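Local coordinates for beta sliding clamp (Bartonella birtlesii LL-WM9, PDB 6PTR), which probably encircles DNA as a ring-shaped head-to-tail homodimer, tethering DNA polymerases and other proteins to it for processive replication, at residues C[45-53]-C[61-69]. Numbering follows the deposited sequence.
Sequences AENGSVQLK and VTESFTVNI
Val50 and Phe65 form a hydrogen-bonded pair between antiparallel strands, Val50 N giving to Phe65 O at 2.9 Å and Phe65 N returning to Val50 O. Leu52 and Glu63 form the next hydrogen-bonded pair, beyond the non-hydrogen-bonded Gln51-Ser64, again with two backbone bonds. Past the Ser49-Thr66 pair, Val67 N donates a hydrogen bond to Gly48 O (3.0 Å) from well above the carbonyl plane, and a water bound to the same oxygen also joins Thr66 OG1. The strand parts 49-53 and 61-66 belong to the hairpin of strands 49-55 and 59-69 in the N-terminal domain, within an eight-stranded antiparallel sheet that continues through strand 245-250 into the central domain. The type I' turn from Glu46 to Ser49 joins strand 49-55 to its other neighbour, strand 40-46. On the sheet face turned to helix 15-26, Phe65 CG sits between its backbone N and carbonyl carbon (chi1 56°), which swings the ring beside Val50; Val50 CB lies over one face, 4.2 Å from the centroid, in a CH-pi contact. Val50 CG2 meets Val67 CG2 and Ile69 CD1, each at 3.7 Å, and Ile69 CD1 also touches Ala45 CB. Glu63 OE1 is hydrogen-bonded to Ser21 OG of that helix. The other face is more polar: Gln51 CG rests against Ser64 OG at 3.5 Å, while Thr62 CG2 packs alongside Lys53 CG, 3.7 Å away.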
# COMPACT_ATOMS: atom_id res chain seq x y z
N ALA C 45 13.07 -27.52 18.82
CA ALA C 45 12.77 -27.41 20.24
C ALA C 45 13.61 -28.41 21.02
O ALA C 45 13.46 -29.62 20.85
CB ALA C 45 11.28 -27.65 20.48
N GLU C 46 14.49 -27.91 21.88
CA GLU C 46 15.33 -28.80 22.68
C GLU C 46 15.85 -28.00 23.86
O GLU C 46 16.08 -26.80 23.74
CB GLU C 46 16.50 -29.34 21.83
CG GLU C 46 17.05 -30.66 22.26
CD GLU C 46 18.23 -31.04 21.39
OE1 GLU C 46 18.92 -32.02 21.72
OE2 GLU C 46 18.45 -30.34 20.38
N ASN C 47 16.01 -28.68 25.00
CA ASN C 47 16.73 -28.13 26.16
C ASN C 47 16.20 -26.75 26.57
O ASN C 47 16.96 -25.80 26.77
CB ASN C 47 18.23 -28.05 25.87
CG ASN C 47 18.83 -29.41 25.55
OD1 ASN C 47 18.45 -30.42 26.14
ND2 ASN C 47 19.75 -29.43 24.59
N GLY C 48 14.89 -26.66 26.72
CA GLY C 48 14.25 -25.44 27.18
C GLY C 48 14.31 -24.28 26.21
O GLY C 48 14.11 -23.13 26.61
N SER C 49 14.56 -24.54 24.93
CA SER C 49 14.69 -23.44 23.98
C SER C 49 14.09 -23.84 22.65
O SER C 49 14.21 -25.00 22.24
CB SER C 49 16.17 -23.04 23.81
OG SER C 49 16.31 -22.05 22.80
N VAL C 50 13.42 -22.90 21.98
CA VAL C 50 12.93 -23.07 20.63
C VAL C 50 13.74 -22.15 19.74
O VAL C 50 13.87 -20.96 20.05
CB VAL C 50 11.43 -22.76 20.51
CG1 VAL C 50 11.00 -22.70 19.06
CG2 VAL C 50 10.63 -23.80 21.27
N GLN C 51 14.31 -22.71 18.68
CA GLN C 51 15.04 -21.92 17.70
C GLN C 51 14.25 -21.94 16.40
O GLN C 51 13.80 -23.00 15.96
CB GLN C 51 16.44 -22.47 17.45
CG GLN C 51 17.25 -21.55 16.54
CD GLN C 51 18.57 -22.15 16.12
OE1 GLN C 51 19.60 -21.85 16.71
NE2 GLN C 51 18.53 -22.99 15.09
N LEU C 52 14.08 -20.75 15.80
CA LEU C 52 13.53 -20.60 14.46
C LEU C 52 14.68 -20.28 13.52
O LEU C 52 15.52 -19.46 13.84
CB LEU C 52 12.49 -19.47 14.42
CG LEU C 52 11.36 -19.60 15.44
CD1 LEU C 52 10.40 -18.43 15.35
CD2 LEU C 52 10.63 -20.94 15.27
N LYS C 53 14.71 -20.93 12.35
CA LYS C 53 15.77 -20.69 11.38
C LYS C 53 15.15 -20.54 10.00
O LYS C 53 14.26 -21.32 9.65
CB LYS C 53 16.79 -21.85 11.38
CG LYS C 53 17.99 -21.67 10.43
CD LYS C 53 18.91 -22.93 10.39
CE LYS C 53 19.78 -23.06 11.60
NZ LYS C 53 20.80 -24.15 11.40
N VAL C 61 19.09 -16.64 9.09
CA VAL C 61 18.73 -15.94 10.32
C VAL C 61 18.19 -16.96 11.31
O VAL C 61 17.44 -17.86 10.93
CB VAL C 61 17.69 -14.83 10.07
CG1 VAL C 61 17.39 -14.07 11.36
CG2 VAL C 61 18.21 -13.89 9.01
N THR C 62 18.60 -16.84 12.57
CA THR C 62 18.03 -17.66 13.62
C THR C 62 17.59 -16.76 14.76
O THR C 62 18.23 -15.74 15.03
CB THR C 62 19.02 -18.69 14.15
OG1 THR C 62 20.11 -18.01 14.79
CG2 THR C 62 19.55 -19.57 13.00
N GLU C 63 16.50 -17.13 15.42
CA GLU C 63 16.15 -16.49 16.67
C GLU C 63 15.69 -17.57 17.62
O GLU C 63 15.06 -18.54 17.19
CB GLU C 63 15.04 -15.46 16.55
CG GLU C 63 14.96 -14.66 17.89
CD GLU C 63 13.73 -13.87 18.00
OE1 GLU C 63 13.17 -13.75 19.11
OE2 GLU C 63 13.30 -13.37 16.95
N SER C 64 16.01 -17.41 18.89
CA SER C 64 15.70 -18.43 19.87
C SER C 64 14.99 -17.79 21.04
O SER C 64 15.24 -16.62 21.36
CB SER C 64 16.96 -19.12 20.36
OG SER C 64 17.77 -19.45 19.24
N PHE C 65 14.12 -18.56 21.70
CA PHE C 65 13.52 -18.09 22.94
C PHE C 65 13.30 -19.26 23.89
O PHE C 65 13.15 -20.41 23.47
CB PHE C 65 12.19 -17.34 22.69
CG PHE C 65 11.15 -18.12 21.93
CD1 PHE C 65 11.23 -18.26 20.55
CD2 PHE C 65 10.07 -18.69 22.60
CE1 PHE C 65 10.26 -18.97 19.85
CE2 PHE C 65 9.09 -19.39 21.89
CZ PHE C 65 9.18 -19.53 20.52
N THR C 66 13.22 -18.92 25.17
CA THR C 66 13.10 -19.90 26.25
C THR C 66 11.66 -20.38 26.36
O THR C 66 10.73 -19.57 26.45
CB THR C 66 13.55 -19.26 27.56
OG1 THR C 66 14.97 -19.03 27.50
CG2 THR C 66 13.20 -20.16 28.74
N VAL C 67 11.47 -21.70 26.34
CA VAL C 67 10.17 -22.35 26.48
C VAL C 67 10.35 -23.63 27.26
O VAL C 67 11.29 -24.38 27.00
CB VAL C 67 9.51 -22.74 25.14
CG1 VAL C 67 8.06 -23.13 25.36
CG2 VAL C 67 9.63 -21.67 24.11
N ASN C 68 9.45 -23.91 28.19
CA ASN C 68 9.37 -25.26 28.72
C ASN C 68 8.89 -26.19 27.60
O ASN C 68 7.82 -25.97 27.02
CB ASN C 68 8.42 -25.34 29.91
CG ASN C 68 8.23 -26.76 30.40
OD1 ASN C 68 7.17 -27.36 30.22
ND2 ASN C 68 9.27 -27.31 30.97
N ILE C 69 9.68 -27.21 27.28
CA ILE C 69 9.41 -28.10 26.15
C ILE C 69 8.76 -29.37 26.66
O ILE C 69 9.35 -30.06 27.51
CB ILE C 69 10.71 -28.43 25.39
CG1 ILE C 69 11.47 -27.16 25.00
CG2 ILE C 69 10.40 -29.28 24.15
CD1 ILE C 69 10.74 -26.29 24.02
O HOH W 1 16.18 -21.50 27.69